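Local coordinates for protein ATP-dependent kinase YFH7 (Saccharomyces cerevisiae, PDB 2GA8) that acts as an ATP-dependent kinase of the P-loop type and could take part in assembly of the endoplasmic reticulum membrane, at residues Glu92-Val104 with His165-Pro177. Numbering follows the deposited sequence.
Sequences ENQGLFKDHVEDV and HLSRRCLDLFKDP
The side chain of Glu102 lies flat on the Phe174 ring, its carboxylate stacked on the aromatic plane with only 13° between them. Glu102 CG makes a CH-pi contact, 3.5 Å from the Phe174 ring centroid and almost exactly on the ring normal, while OE1 passes above CD2. The chain is extended beyond CG (chi2 -179°), which lays the carboxylate along the ring and brings OE2 to the backbone at its root, at Phe174 and Lys175. There Glu102 OE2 accepts from Lys175 N at 2.6 Å, a nearly straight bond that meets the oxygen on its syn side, though 32° out of the carboxylate plane. A water joins the same oxygen to Leu173 O, and a second water, donating to OE1, makes a weak link to Asp176 N. The bond to Lys175 N and the waters probably help set the rotation of the group over the ring.

Next to this polar grip the contact is apolar. Val101 CG1 touches both Cys170 SG, at 3.7 Å, and Leu173 CD1. The two methyls of Leu96 divide their contacts: CD2 rests on Cys170, and Leu96 CD1 reaches both Leu173 CD1, at 3.7 Å, and Arg169 CG. With SG anti to the backbone N, Cys170 turns its sulfur to Val101 and Leu96; its side chain is also about 3 Å from a bound mercury ion. Cys170 N donates to Ser167 OG, the N-cap of this helix. At the outer edge, Gln94 CB touches Arg169 CD.

Gln94 closes helix 84-92 in a Schellman motif, and the loop running on toward strand 109-111 packs against helix 168-171 and the turn after it. Arg127 bonds to Val101 O, whereas Phe174 and Leu171 reach helix 178-181 through Ala180.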
ATOM      1  N   GLU A  92     -16.409  21.721  -0.893  1.00 31.66           N
ATOM      2  CA  GLU A  92     -17.774  22.051  -1.276  1.00 33.90           C
ATOM      3  C   GLU A  92     -18.274  21.044  -2.309  1.00 32.65           C
ATOM      4  O   GLU A  92     -19.463  20.733  -2.358  1.00 32.88           O
ATOM      5  CB  GLU A  92     -17.826  23.469  -1.846  1.00 37.38           C
ATOM      6  CG  GLU A  92     -19.217  23.938  -2.235  1.00 42.59           C
ATOM      7  CD  GLU A  92     -19.232  25.390  -2.668  1.00 45.31           C
ATOM      8  OE1 GLU A  92     -18.847  26.253  -1.852  1.00 47.70           O
ATOM      9  OE2 GLU A  92     -19.625  25.667  -3.821  1.00 47.46           O
ATOM     10  N   ASN A  93     -17.359  20.531  -3.129  1.00 30.97           N
ATOM     11  CA  ASN A  93     -17.718  19.551  -4.152  1.00 28.88           C
ATOM     12  C   ASN A  93     -17.560  18.122  -3.636  1.00 27.91           C
ATOM     13  O   ASN A  93     -17.152  17.221  -4.374  1.00 26.18           O
ATOM     14  CB  ASN A  93     -16.864  19.749  -5.407  1.00 29.89           C
ATOM     15  CG  ASN A  93     -17.116  21.084  -6.076  1.00 31.67           C
ATOM     16  OD1 ASN A  93     -18.262  21.486  -6.267  1.00 33.71           O
ATOM     17  ND2 ASN A  93     -16.044  21.776  -6.446  1.00 34.14           N
ATOM     18  N   GLN A  94     -17.882  17.931  -2.360  1.00 26.81           N
ATOM     19  CA  GLN A  94     -17.812  16.627  -1.704  1.00 26.77           C
ATOM     20  C   GLN A  94     -16.411  16.005  -1.671  1.00 25.49           C
ATOM     21  O   GLN A  94     -16.269  14.781  -1.672  1.00 25.50           O
ATOM     22  CB  GLN A  94     -18.792  15.656  -2.370  1.00 28.34           C
ATOM     23  CG  GLN A  94     -20.179  16.243  -2.622  1.00 29.67           C
ATOM     24  CD  GLN A  94     -20.758  16.937  -1.399  1.00 31.58           C
ATOM     25  OE1 GLN A  94     -21.030  18.136  -1.425  1.00 32.28           O
ATOM     26  NE2 GLN A  94     -20.943  16.185  -0.322  1.00 30.84           N
ATOM     27  N   GLY A  95     -15.385  16.852  -1.643  1.00 24.90           N
ATOM     28  CA  GLY A  95     -14.012  16.376  -1.589  1.00 23.75           C
ATOM     29  C   GLY A  95     -13.496  15.778  -2.883  1.00 24.99           C
ATOM     30  O   GLY A  95     -12.629  14.900  -2.863  1.00 23.31           O
ATOM     31  N   LEU A  96     -14.012  16.262  -4.008  1.00 24.67           N
ATOM     32  CA  LEU A  96     -13.604  15.757  -5.313  1.00 26.17           C
ATOM     33  C   LEU A  96     -13.156  16.840  -6.289  1.00 25.97           C
ATOM     34  O   LEU A  96     -13.452  18.023  -6.109  1.00 25.10           O
ATOM     35  CB  LEU A  96     -14.754  14.959  -5.935  1.00 27.97           C
ATOM     36  CG  LEU A  96     -15.104  13.621  -5.279  1.00 28.51           C
ATOM     37  CD1 LEU A  96     -16.372  13.061  -5.891  1.00 31.41           C
ATOM     38  CD2 LEU A  96     -13.958  12.648  -5.463  1.00 29.94           C
ATOM     39  N   PHE A  97     -12.419  16.412  -7.311  1.00 27.42           N
ATOM     40  CA  PHE A  97     -11.933  17.284  -8.377  1.00 27.27           C
ATOM     41  C   PHE A  97     -12.675  16.796  -9.622  1.00 28.51           C
ATOM     42  O   PHE A  97     -12.171  15.960 -10.372  1.00 26.90           O
ATOM     43  CB  PHE A  97     -10.422  17.109  -8.583  1.00 26.95           C
ATOM     44  CG  PHE A  97      -9.585  17.561  -7.419  1.00 26.13           C
ATOM     45  CD1 PHE A  97      -9.561  18.898  -7.039  1.00 27.22           C
ATOM     46  CD2 PHE A  97      -8.805  16.650  -6.712  1.00 26.74           C
ATOM     47  CE1 PHE A  97      -8.768  19.323  -5.968  1.00 26.91           C
ATOM     48  CE2 PHE A  97      -8.010  17.062  -5.642  1.00 25.29           C
ATOM     49  CZ  PHE A  97      -7.992  18.404  -5.271  1.00 26.35           C
ATOM     50  N   LYS A  98     -13.880  17.316  -9.826  1.00 29.22           N
ATOM     51  CA  LYS A  98     -14.727  16.916 -10.946  1.00 30.95           C
ATOM     52  C   LYS A  98     -14.049  16.744 -12.304  1.00 30.49           C
ATOM     53  O   LYS A  98     -14.287  15.752 -12.993  1.00 31.49           O
ATOM     54  CB  LYS A  98     -15.891  17.901 -11.094  1.00 33.29           C
ATOM     55  CG  LYS A  98     -16.934  17.478 -12.121  1.00 36.05           C
ATOM     56  CD  LYS A  98     -18.085  18.472 -12.180  1.00 37.81           C
ATOM     57  CE  LYS A  98     -19.191  17.982 -13.102  1.00 38.91           C
ATOM     58  NZ  LYS A  98     -18.700  17.710 -14.481  1.00 38.91           N
ATOM     59  N   ASP A  99     -13.201  17.694 -12.685  1.00 29.40           N
ATOM     60  CA  ASP A  99     -12.540  17.639 -13.985  1.00 30.08           C
ATOM     61  C   ASP A  99     -11.268  16.795 -14.091  1.00 29.02           C
ATOM     62  O   ASP A  99     -10.622  16.788 -15.139  1.00 28.34           O
ATOM     63  CB  ASP A  99     -12.222  19.058 -14.465  1.00 32.82           C
ATOM     64  CG  ASP A  99     -13.455  19.943 -14.531  1.00 35.43           C
ATOM     65  OD1 ASP A  99     -14.495  19.481 -15.049  1.00 38.25           O
ATOM     66  OD2 ASP A  99     -13.382  21.105 -14.075  1.00 37.17           O
ATOM     67  N   HIS A 100     -10.907  16.073 -13.033  1.00 25.83           N
ATOM     68  CA  HIS A 100      -9.684  15.276 -13.076  1.00 25.11           C
ATOM     69  C   HIS A 100      -9.796  13.847 -12.557  1.00 23.03           C
ATOM     70  O   HIS A 100      -8.784  13.174 -12.388  1.00 24.03           O
ATOM     71  CB  HIS A 100      -8.579  16.000 -12.301  1.00 26.53           C
ATOM     72  CG  HIS A 100      -8.204  17.327 -12.880  1.00 28.36           C
ATOM     73  ND1 HIS A 100      -7.502  17.451 -14.060  1.00 29.49           N
ATOM     74  CD2 HIS A 100      -8.442  18.589 -12.450  1.00 30.43           C
ATOM     75  CE1 HIS A 100      -7.325  18.733 -14.332  1.00 31.51           C
ATOM     76  NE2 HIS A 100      -7.886  19.444 -13.369  1.00 31.31           N
ATOM     77  N   VAL A 101     -11.015  13.375 -12.321  1.00 21.89           N
ATOM     78  CA  VAL A 101     -11.216  12.027 -11.798  1.00 22.65           C
ATOM     79  C   VAL A 101     -10.619  10.887 -12.624  1.00 21.83           C
ATOM     80  O   VAL A 101     -10.354   9.811 -12.090  1.00 21.02           O
ATOM     81  CB  VAL A 101     -12.718  11.739 -11.568  1.00 22.96           C
ATOM     82  CG1 VAL A 101     -13.262  12.679 -10.508  1.00 24.17           C
ATOM     83  CG2 VAL A 101     -13.490  11.898 -12.870  1.00 23.69           C
ATOM     84  N   GLU A 102     -10.405  11.113 -13.917  1.00 21.63           N
ATOM     85  CA  GLU A 102      -9.841  10.076 -14.779  1.00 22.46           C
ATOM     86  C   GLU A 102      -8.481  10.486 -15.343  1.00 21.28           C
ATOM     87  O   GLU A 102      -7.949   9.834 -16.241  1.00 22.92           O
ATOM     88  CB  GLU A 102     -10.798   9.771 -15.936  1.00 24.12           C
ATOM     89  CG  GLU A 102     -12.185   9.320 -15.501  1.00 25.10           C
ATOM     90  CD  GLU A 102     -13.096   9.009 -16.677  1.00 27.51           C
ATOM     91  OE1 GLU A 102     -12.888   7.973 -17.343  1.00 26.64           O
ATOM     92  OE2 GLU A 102     -14.017   9.810 -16.938  1.00 28.66           O
ATOM     93  N   ASP A 103      -7.921  11.564 -14.805  1.00 20.49           N
ATOM     94  CA  ASP A 103      -6.634  12.081 -15.266  1.00 18.95           C
ATOM     95  C   ASP A 103      -5.459  11.481 -14.489  1.00 18.29           C
ATOM     96  O   ASP A 103      -5.133  11.931 -13.390  1.00 16.16           O
ATOM     97  CB  ASP A 103      -6.635  13.607 -15.135  1.00 19.30           C
ATOM     98  CG  ASP A 103      -5.355  14.241 -15.627  1.00 21.41           C
ATOM     99  OD1 ASP A 103      -4.484  13.520 -16.157  1.00 22.47           O
ATOM    100  OD2 ASP A 103      -5.226  15.475 -15.484  1.00 25.03           O
ATOM    101  N   VAL A 104      -4.818  10.472 -15.073  1.00 18.60           N
ATOM    102  CA  VAL A 104      -3.696   9.818 -14.411  1.00 17.46           C
ATOM    103  C   VAL A 104      -2.482  10.725 -14.269  1.00 16.90           C
ATOM    104  O   VAL A 104      -1.558  10.407 -13.523  1.00 16.50           O
ATOM    105  CB  VAL A 104      -3.272   8.518 -15.150  1.00 18.60           C
ATOM    106  CG1 VAL A 104      -4.449   7.563 -15.212  1.00 20.29           C
ATOM    107  CG2 VAL A 104      -2.761   8.842 -16.556  1.00 19.34           C
ATOM    108  N   HIS A 165      -8.862   2.866  -3.573  1.00 14.15           N
ATOM    109  CA  HIS A 165      -9.938   2.614  -4.514  1.00 16.90           C
ATOM    110  C   HIS A 165     -10.698   3.937  -4.622  1.00 16.34           C
ATOM    111  O   HIS A 165     -10.954   4.594  -3.611  1.00 16.82           O
ATOM    112  CB  HIS A 165     -10.865   1.527  -3.962  1.00 21.86           C
ATOM    113  CG  HIS A 165     -11.667   0.826  -5.010  1.00 27.44           C
ATOM    114  ND1 HIS A 165     -11.115  -0.083  -5.886  1.00 31.57           N
ATOM    115  CD2 HIS A 165     -12.978   0.910  -5.332  1.00 30.29           C
ATOM    116  CE1 HIS A 165     -12.052  -0.528  -6.705  1.00 31.93           C
ATOM    117  NE2 HIS A 165     -13.192   0.059  -6.389  1.00 31.77           N
ATOM    118  N   LEU A 166     -11.041   4.349  -5.836  1.00 15.36           N
ATOM    119  CA  LEU A 166     -11.779   5.594  -5.994  1.00 14.92           C
ATOM    120  C   LEU A 166     -13.150   5.413  -5.349  1.00 15.53           C
ATOM    121  O   LEU A 166     -13.719   4.319  -5.386  1.00 15.28           O
ATOM    122  CB  LEU A 166     -11.924   5.941  -7.477  1.00 14.79           C
ATOM    123  CG  LEU A 166     -10.600   6.280  -8.166  1.00 13.11           C
ATOM    124  CD1 LEU A 166     -10.813   6.439  -9.665  1.00 14.83           C
ATOM    125  CD2 LEU A 166     -10.028   7.548  -7.550  1.00 13.51           C
ATOM    126  N   SER A 167     -13.672   6.476  -4.746  1.00 16.45           N
ATOM    127  CA  SER A 167     -14.971   6.402  -4.091  1.00 17.51           C
ATOM    128  C   SER A 167     -16.077   6.190  -5.110  1.00 18.41           C
ATOM    129  O   SER A 167     -15.916   6.487  -6.296  1.00 19.01           O
ATOM    130  CB  SER A 167     -15.257   7.682  -3.303  1.00 16.62           C
ATOM    131  OG  SER A 167     -15.451   8.780  -4.174  1.00 18.61           O
ATOM    132  N   ARG A 168     -17.207   5.682  -4.640  1.00 20.08           N
ATOM    133  CA  ARG A 168     -18.338   5.439  -5.517  1.00 22.07           C
ATOM    134  C   ARG A 168     -18.825   6.744  -6.138  1.00 22.83           C
ATOM    135  O   ARG A 168     -19.211   6.773  -7.307  1.00 23.46           O
ATOM    136  CB  ARG A 168     -19.461   4.757  -4.739  1.00 24.48           C
ATOM    137  CG  ARG A 168     -19.108   3.348  -4.272  1.00 28.17           C
ATOM    138  CD  ARG A 168     -20.232   2.730  -3.452  1.00 31.49           C
ATOM    139  NE  ARG A 168     -20.594   3.568  -2.314  1.00 35.53           N
ATOM    140  CZ  ARG A 168     -21.814   4.052  -2.101  1.00 39.28           C
ATOM    141  NH1 ARG A 168     -22.055   4.811  -1.038  1.00 41.05           N
ATOM    142  NH2 ARG A 168     -22.797   3.777  -2.949  1.00 40.15           N
ATOM    143  N   ARG A 169     -18.803   7.827  -5.363  1.00 22.86           N
ATOM    144  CA  ARG A 169     -19.243   9.120  -5.880  1.00 24.04           C
ATOM    145  C   ARG A 169     -18.245   9.620  -6.914  1.00 24.13           C
ATOM    146  O   ARG A 169     -18.598  10.359  -7.831  1.00 22.77           O
ATOM    147  CB  ARG A 169     -19.381  10.147  -4.752  1.00 26.35           C
ATOM    148  CG  ARG A 169     -19.802  11.527  -5.248  1.00 32.89           C
ATOM    149  CD  ARG A 169     -20.115  12.505  -4.114  1.00 37.39           C
ATOM    150  NE  ARG A 169     -21.355  12.180  -3.411  1.00 42.53           N
ATOM    151  CZ  ARG A 169     -21.465  11.261  -2.455  1.00 44.74           C
ATOM    152  NH1 ARG A 169     -20.405  10.562  -2.069  1.00 46.02           N
ATOM    153  NH2 ARG A 169     -22.641  11.041  -1.882  1.00 46.35           N
ATOM    154  N   CYS A 170     -16.990   9.215  -6.761  1.00 22.35           N
ATOM    155  CA  CYS A 170     -15.953   9.609  -7.697  1.00 22.90           C
ATOM    156  C   CYS A 170     -16.219   8.888  -9.023  1.00 21.73           C
ATOM    157  O   CYS A 170     -16.123   9.476 -10.101  1.00 19.83           O
ATOM    158  CB  CYS A 170     -14.582   9.215  -7.139  1.00 24.81           C
ATOM    159  SG  CYS A 170     -13.179   9.946  -7.993  1.00 29.22           S
ATOM    160  N   LEU A 171     -16.567   7.611  -8.937  1.00 22.37           N
ATOM    161  CA  LEU A 171     -16.840   6.824 -10.131  1.00 24.02           C
ATOM    162  C   LEU A 171     -18.062   7.357 -10.880  1.00 25.10           C
ATOM    163  O   LEU A 171     -18.196   7.141 -12.085  1.00 25.81           O
ATOM    164  CB  LEU A 171     -17.044   5.352  -9.760  1.00 23.00           C
ATOM    165  CG  LEU A 171     -15.848   4.641  -9.111  1.00 24.12           C
ATOM    166  CD1 LEU A 171     -16.222   3.203  -8.813  1.00 25.73           C
ATOM    167  CD2 LEU A 171     -14.634   4.693 -10.037  1.00 23.25           C
ATOM    168  N   ASP A 172     -18.944   8.059 -10.172  1.00 26.92           N
ATOM    169  CA  ASP A 172     -20.141   8.624 -10.795  1.00 28.69           C
ATOM    170  C   ASP A 172     -19.790   9.788 -11.712  1.00 29.55           C
ATOM    171  O   ASP A 172     -20.614  10.230 -12.516  1.00 30.03           O
ATOM    172  CB  ASP A 172     -21.129   9.124  -9.735  1.00 31.60           C
ATOM    173  CG  ASP A 172     -21.696   8.005  -8.886  1.00 33.92           C
ATOM    174  OD1 ASP A 172     -22.065   6.957  -9.454  1.00 35.55           O
ATOM    175  OD2 ASP A 172     -21.786   8.180  -7.653  1.00 37.65           O
ATOM    176  N   LEU A 173     -18.570  10.291 -11.578  1.00 29.22           N
ATOM    177  CA  LEU A 173     -18.117  11.413 -12.385  1.00 30.01           C
ATOM    178  C   LEU A 173     -17.375  10.968 -13.640  1.00 30.73           C
ATOM    179  O   LEU A 173     -17.005  11.795 -14.471  1.00 30.11           O
ATOM    180  CB  LEU A 173     -17.221  12.327 -11.547  1.00 29.55           C
ATOM    181  CG  LEU A 173     -17.886  12.940 -10.312  1.00 30.45           C
ATOM    182  CD1 LEU A 173     -16.853  13.698  -9.491  1.00 30.45           C
ATOM    183  CD2 LEU A 173     -19.020  13.860 -10.747  1.00 28.98           C
ATOM    184  N   PHE A 174     -17.149   9.666 -13.774  1.00 32.32           N
ATOM    185  CA  PHE A 174     -16.463   9.143 -14.950  1.00 34.80           C
ATOM    186  C   PHE A 174     -17.261   9.518 -16.192  1.00 37.37           C
ATOM    187  O   PHE A 174     -18.489   9.595 -16.143  1.00 36.40           O
ATOM    188  CB  PHE A 174     -16.333   7.620 -14.862  1.00 34.17           C
ATOM    189  CG  PHE A 174     -15.025   7.152 -14.288  1.00 34.42           C
ATOM    190  CD1 PHE A 174     -14.525   7.699 -13.111  1.00 35.06           C
ATOM    191  CD2 PHE A 174     -14.297   6.149 -14.921  1.00 34.64           C
ATOM    192  CE1 PHE A 174     -13.316   7.246 -12.574  1.00 34.81           C
ATOM    193  CE2 PHE A 174     -13.092   5.692 -14.390  1.00 34.80           C
ATOM    194  CZ  PHE A 174     -12.602   6.243 -13.214  1.00 34.39           C
ATOM    195  N   LYS A 175     -16.567   9.752 -17.301  1.00 40.24           N
ATOM    196  CA  LYS A 175     -17.238  10.117 -18.544  1.00 44.16           C
ATOM    197  C   LYS A 175     -18.313   9.082 -18.855  1.00 45.56           C
ATOM    198  O   LYS A 175     -19.306   9.377 -19.522  1.00 46.25           O
ATOM    199  CB  LYS A 175     -16.229  10.192 -19.695  1.00 44.69           C
ATOM    200  CG  LYS A 175     -16.816  10.717 -20.999  1.00 47.11           C
ATOM    201  CD  LYS A 175     -17.367  12.128 -20.832  1.00 47.85           C
ATOM    202  CE  LYS A 175     -18.051  12.608 -22.103  1.00 49.25           C
ATOM    203  NZ  LYS A 175     -18.640  13.968 -21.941  1.00 49.58           N
ATOM    204  N   ASP A 176     -18.108   7.866 -18.359  1.00 47.31           N
ATOM    205  CA  ASP A 176     -19.053   6.778 -18.561  1.00 49.21           C
ATOM    206  C   ASP A 176     -19.325   6.096 -17.219  1.00 50.05           C
ATOM    207  O   ASP A 176     -18.773   5.035 -16.926  1.00 49.01           O
ATOM    208  CB  ASP A 176     -18.487   5.769 -19.561  1.00 50.54           C
ATOM    209  CG  ASP A 176     -19.488   4.700 -19.936  1.00 52.31           C
ATOM    210  OD1 ASP A 176     -20.578   5.055 -20.432  1.00 53.34           O
ATOM    211  OD2 ASP A 176     -19.187   3.507 -19.738  1.00 53.43           O
ATOM    212  N   PRO A 177     -20.181   6.710 -16.384  1.00 50.81           N
ATOM    213  CA  PRO A 177     -20.557   6.206 -15.061  1.00 52.09           C
ATOM    214  C   PRO A 177     -21.011   4.749 -15.052  1.00 53.26           C
ATOM    215  O   PRO A 177     -20.708   4.011 -14.116  1.00 52.81           O
ATOM    216  CB  PRO A 177     -21.669   7.159 -14.635  1.00 51.89           C
ATOM    217  CG  PRO A 177     -21.262   8.439 -15.278  1.00 52.13           C
ATOM    218  CD  PRO A 177     -20.869   7.983 -16.663  1.00 51.23           C
TER
HETATM  219  O   HOH W   1     -15.241   6.802 -18.503  1.00 31.05           O
HETATM  220  O   HOH W   2     -14.711  12.212 -16.065  1.00 42.81           O